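Local coordinates for protein HTLV-2 integrase catalytic core domain (Human T-cell leukemia virus 2, PDB 6QBT) that forms the magnesium-binding catalytic core of a retroviral integrase, the enzyme that probably inserts viral DNA into the host genome, at residues A[37-42]-A[110-115]; A[141-146]-A[150-155]. One frame throughout, in Å; residues are numbered along the deposited sequence.

Overall arrangement
Reading from the N terminus, the hairpin strands 9-19 and 22-31 come first, and strand 37-42 then forms one edge of the sheet within this chain. Contact 1 pins that strand to helix 104-122, closing a long loop that includes helix 47-61 and strands 66-68 and 90-92; Asp-70, which with Asp-13 of strand 9-19 binds the magnesium ion, lies in this loop. Helix 128-142 follows, and contact 2 closes a very short loop where its end meets residues 150-155, which lead into the last modelled helix, 152-156. The two loops lie in series, neither nested nor crossed. Their contacts nevertheless meet in space, as Val-37 CG2 packs on Arg-152 NE at 4.2 Å.

Contact 1 (A[37-42]-A[110-115])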
# COMPACT_ATOMS: atom_id res chain seq x y z
N VAL A 37 5.59 -7.45 12.02
CA VAL A 37 4.29 -8.09 12.17
C VAL A 37 3.39 -7.84 11.00
O VAL A 37 3.36 -6.73 10.50
CB VAL A 37 3.51 -7.50 13.38
CG1 VAL A 37 2.31 -8.35 13.72
CG2 VAL A 37 4.43 -7.40 14.59
N SER A 38 2.59 -8.84 10.66
CA SER A 38 1.35 -8.65 9.92
C SER A 38 0.15 -9.19 10.71
O SER A 38 0.24 -10.24 11.34
CB SER A 38 1.39 -9.40 8.60
OG SER A 38 0.21 -9.17 7.86
N VAL A 39 -0.98 -8.50 10.64
CA VAL A 39 -2.19 -9.00 11.23
C VAL A 39 -3.31 -8.68 10.29
O VAL A 39 -3.38 -7.57 9.80
CB VAL A 39 -2.46 -8.40 12.65
CG1 VAL A 39 -2.09 -6.94 12.72
CG2 VAL A 39 -3.92 -8.59 13.10
N SER A 40 -4.20 -9.66 10.07
CA SER A 40 -5.40 -9.47 9.29
C SER A 40 -6.58 -9.86 10.13
O SER A 40 -6.59 -10.95 10.72
CB SER A 40 -5.38 -10.37 8.08
OG SER A 40 -4.29 -10.06 7.27
N CYS A 41 -7.57 -8.97 10.18
CA CYS A 41 -8.80 -9.23 10.88
C CYS A 41 -9.76 -9.93 9.89
O CYS A 41 -10.06 -9.40 8.84
CB CYS A 41 -9.39 -7.95 11.44
SG CYS A 41 -10.85 -8.23 12.48
N LYS A 42 -10.18 -11.13 10.24
CA LYS A 42 -11.06 -11.93 9.42
C LYS A 42 -12.19 -12.38 10.31
O LYS A 42 -12.03 -12.43 11.53
CB LYS A 42 -10.31 -13.17 8.88
CG LYS A 42 -9.09 -12.90 8.02
CD LYS A 42 -9.47 -12.22 6.71
CE LYS A 42 -8.27 -12.15 5.77
NZ LYS A 42 -8.61 -11.47 4.48
N GLY A 110 -0.52 -9.85 22.34
CA GLY A 110 -0.81 -8.98 23.49
C GLY A 110 -0.50 -7.53 23.19
O GLY A 110 -1.25 -6.64 23.56
N ILE A 111 0.58 -7.28 22.47
CA ILE A 111 0.94 -5.90 22.15
C ILE A 111 -0.08 -5.34 21.13
O ILE A 111 -0.58 -4.19 21.27
CB ILE A 111 2.40 -5.81 21.64
CG1 ILE A 111 3.36 -6.25 22.76
CG2 ILE A 111 2.73 -4.39 21.17
CD1 ILE A 111 4.69 -6.73 22.25
N ILE A 112 -0.41 -6.16 20.13
CA ILE A 112 -1.45 -5.81 19.16
C ILE A 112 -2.76 -5.47 19.87
O ILE A 112 -3.29 -4.37 19.66
CB ILE A 112 -1.68 -6.91 18.11
CG1 ILE A 112 -0.46 -7.01 17.20
CG2 ILE A 112 -2.93 -6.63 17.29
CD1 ILE A 112 -0.21 -5.75 16.38
N LYS A 113 -3.24 -6.36 20.75
CA LYS A 113 -4.50 -6.15 21.42
C LYS A 113 -4.51 -4.91 22.30
O LYS A 113 -5.51 -4.20 22.34
CB LYS A 113 -4.95 -7.39 22.20
CG LYS A 113 -5.33 -8.54 21.27
CD LYS A 113 -5.83 -9.77 22.02
CE LYS A 113 -6.00 -10.92 21.01
NZ LYS A 113 -6.40 -12.23 21.61
N ASN A 114 -3.40 -4.61 22.97
CA ASN A 114 -3.33 -3.38 23.77
C ASN A 114 -3.41 -2.13 22.89
O ASN A 114 -4.09 -1.18 23.26
CB ASN A 114 -2.09 -3.32 24.66
CG ASN A 114 -2.25 -4.13 25.95
OD1 ASN A 114 -3.07 -5.06 26.05
ND2 ASN A 114 -1.46 -3.79 26.94
N LEU A 115 -2.75 -2.14 21.72
CA LEU A 115 -2.83 -0.99 20.81
C LEU A 115 -4.23 -0.87 20.20
O LEU A 115 -4.80 0.23 20.15
CB LEU A 115 -1.76 -1.07 19.71
CG LEU A 115 -0.35 -0.69 20.15
CD1 LEU A 115 0.67 -1.14 19.11
CD2 LEU A 115 -0.23 0.81 20.45
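Ile-112 reaches from its helix onto Val-37 and Val-39, and the methyl at its tip does the touching. CD1 of Ile-112 lies 4.3 Å from CG1 of Val-39 and 4.5 Å from CG1 of Val-37. CG1 of Val-37 and CG1 of Val-39 are themselves 4.7 Å apart, so the isoleucine methyl sits over the pair as the third corner of a nearly even triangle. The bend at chi2 (-63°) turns CD1 out of an extended course and over the pair. On the strand, residues two apart share one face, and in Val-37 CG1 is anti to the backbone N (chi1 -168°), which leaves it pointing to the isoleucine. Branched, purely apolar side chains suit these buried positions: valine favours the extended backbone and is short enough to let a helix lie close, while isoleucine adds the extra carbon that spans the gap. The packing is modest in area. Leu-136 and Leu-139 of helix 128-142 join the same apolar layer, Val-39 also leans on Leu-26 of strand 22-31, and Ser-38 and Ser-40 meet helix 47-61 across the opposite face of the sheet, in keeping with the RNase H-like integrase core.

Contact 2 (A[141-146]-A[150-155]); sequences QLNVMN and KTRWQI
Trp-153 carries the aliphatic part of Gln-141 over one face of its indole: CG of Gln-141 stands 3.8 Å from the centroid of the five-membered ring, a CH-pi contact only 19° off the normal. The amide runs on beyond the CD1 rim, its plane 61° from the ring's, and its NE2 gives a hydrogen bond to Ile-58 O of the second subunit. Trp-137 and His-157 add further aromatic contacts to the indole. The Arg-152 guanidinium has the Met-145 sulfur over one face, with SD 3.6 Å from NH1, and a water at its edge, in plane. That water accepts from Arg-152 NH1 and N and can donate to Asn-143 O; Asn-143 ND2 lies near the edge too, its amide nearly perpendicular, as packing rather than a hydrogen bond. A flexible methionine suits this place: bent at chi3 (-66°), Met-145 brings CE onto CD1 of Ile-155, a tight 3.4 Å. The backbone N of Met-145 gives the one direct hydrogen bond between the segments, to Lys-150 O at 3.0 Å. Thr-151 suits the N-cap: OG1 accepts from Gln-154 N in a capping box, while CG2 packs on the carbonyls of Gln-141 and Asn-143. A second water links OG1 to Gln-141 O. The loop after helix 128-142 folds back to start helix 152-156, with Trp-153 against helix 47-61, and Arg-152 and Ile-155 against the loop leading into strand 37-42.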
# COMPACT_ATOMS: atom_id res chain seq x y z
N GLN A 141 6.14 0.56 12.77
CA GLN A 141 6.88 1.76 12.38
C GLN A 141 7.19 2.77 13.43
O GLN A 141 8.15 3.54 13.26
CB GLN A 141 6.14 2.51 11.28
CG GLN A 141 6.34 1.93 9.91
CD GLN A 141 5.90 2.93 8.88
OE1 GLN A 141 4.72 3.31 8.86
NE2 GLN A 141 6.86 3.44 8.08
N LEU A 142 6.37 2.81 14.48
CA LEU A 142 6.52 3.82 15.52
C LEU A 142 7.28 3.30 16.74
O LEU A 142 8.19 3.96 17.27
CB LEU A 142 5.15 4.38 15.93
CG LEU A 142 4.54 5.45 15.02
CD1 LEU A 142 5.34 6.73 15.02
CD2 LEU A 142 4.39 4.93 13.60
N ASN A 143 6.88 2.12 17.18
CA ASN A 143 7.45 1.52 18.38
C ASN A 143 8.97 1.28 18.27
O ASN A 143 9.45 0.58 17.34
CB ASN A 143 6.72 0.21 18.61
CG ASN A 143 6.79 -0.23 20.02
OD1 ASN A 143 5.85 -0.01 20.78
ND2 ASN A 143 7.93 -0.81 20.40
N VAL A 144 9.73 1.89 19.18
CA VAL A 144 11.17 1.66 19.28
C VAL A 144 11.48 0.47 20.20
O VAL A 144 11.07 0.44 21.35
CB VAL A 144 11.94 2.90 19.76
CG1 VAL A 144 13.44 2.62 19.76
CG2 VAL A 144 11.63 4.06 18.82
N MET A 145 12.18 -0.52 19.66
CA MET A 145 12.52 -1.75 20.37
C MET A 145 13.81 -1.61 21.15
O MET A 145 14.68 -0.80 20.80
CB MET A 145 12.63 -2.92 19.42
CG MET A 145 11.31 -3.30 18.78
SD MET A 145 11.42 -4.88 17.92
CE MET A 145 12.55 -4.49 16.58
N ASN A 146 13.90 -2.43 22.20
CA ASN A 146 15.04 -2.46 23.10
C ASN A 146 15.86 -3.71 22.91
O ASN A 146 15.27 -4.77 22.63
CB ASN A 146 14.58 -2.22 24.51
CG ASN A 146 14.09 -0.81 24.67
OD1 ASN A 146 14.89 0.11 24.76
ND2 ASN A 146 12.78 -0.62 24.56
N LYS A 150 15.80 0.42 17.45
CA LYS A 150 15.22 0.47 16.10
C LYS A 150 13.80 -0.00 16.11
O LYS A 150 13.38 -0.73 16.97
CB LYS A 150 16.02 -0.38 15.11
CG LYS A 150 17.46 0.09 14.88
CD LYS A 150 18.32 -1.11 14.52
CE LYS A 150 19.78 -0.74 14.23
NZ LYS A 150 19.92 0.02 12.96
N THR A 151 13.05 0.40 15.11
CA THR A 151 11.73 -0.09 14.96
C THR A 151 11.84 -1.39 14.18
O THR A 151 12.84 -1.65 13.52
CB THR A 151 10.87 0.91 14.18
OG1 THR A 151 11.37 1.02 12.85
CG2 THR A 151 10.89 2.26 14.87
N ARG A 152 10.78 -2.19 14.27
CA ARG A 152 10.64 -3.44 13.49
C ARG A 152 10.84 -3.21 11.99
O ARG A 152 11.53 -3.97 11.31
CB ARG A 152 9.26 -4.02 13.72
CG ARG A 152 9.10 -4.64 15.08
CD ARG A 152 7.63 -4.84 15.42
NE ARG A 152 7.47 -5.52 16.71
CZ ARG A 152 7.63 -4.95 17.91
NH1 ARG A 152 8.00 -3.67 18.02
NH2 ARG A 152 7.45 -5.66 19.01
N TRP A 153 10.24 -2.14 11.50
CA TRP A 153 10.34 -1.71 10.12
C TRP A 153 11.77 -1.41 9.69
O TRP A 153 12.15 -1.78 8.60
CB TRP A 153 9.46 -0.47 9.91
CG TRP A 153 8.85 -0.36 8.57
CD1 TRP A 153 9.02 0.65 7.67
CD2 TRP A 153 7.93 -1.28 7.97
NE1 TRP A 153 8.26 0.42 6.55
CE2 TRP A 153 7.59 -0.77 6.70
CE3 TRP A 153 7.37 -2.50 8.38
CZ2 TRP A 153 6.71 -1.43 5.84
CZ3 TRP A 153 6.47 -3.14 7.51
CH2 TRP A 153 6.17 -2.60 6.27
N GLN A 154 12.53 -0.71 10.53
CA GLN A 154 13.92 -0.40 10.24
C GLN A 154 14.75 -1.67 10.21
O GLN A 154 15.58 -1.80 9.33
CB GLN A 154 14.50 0.57 11.27
CG GLN A 154 13.96 1.98 11.14
CD GLN A 154 14.07 2.82 12.42
OE1 GLN A 154 14.86 2.53 13.33
NE2 GLN A 154 13.23 3.85 12.50
N ILE A 155 14.52 -2.60 11.15
CA ILE A 155 15.30 -3.85 11.16
C ILE A 155 14.91 -4.70 9.98
O ILE A 155 15.77 -5.33 9.38
CB ILE A 155 15.15 -4.64 12.47
CG1 ILE A 155 15.78 -3.84 13.62
CG2 ILE A 155 15.89 -5.99 12.40
CD1 ILE A 155 15.52 -4.42 14.98
O HOH W 1 9.99 3.01 11.52
O HOH W 2 8.65 -1.51 16.10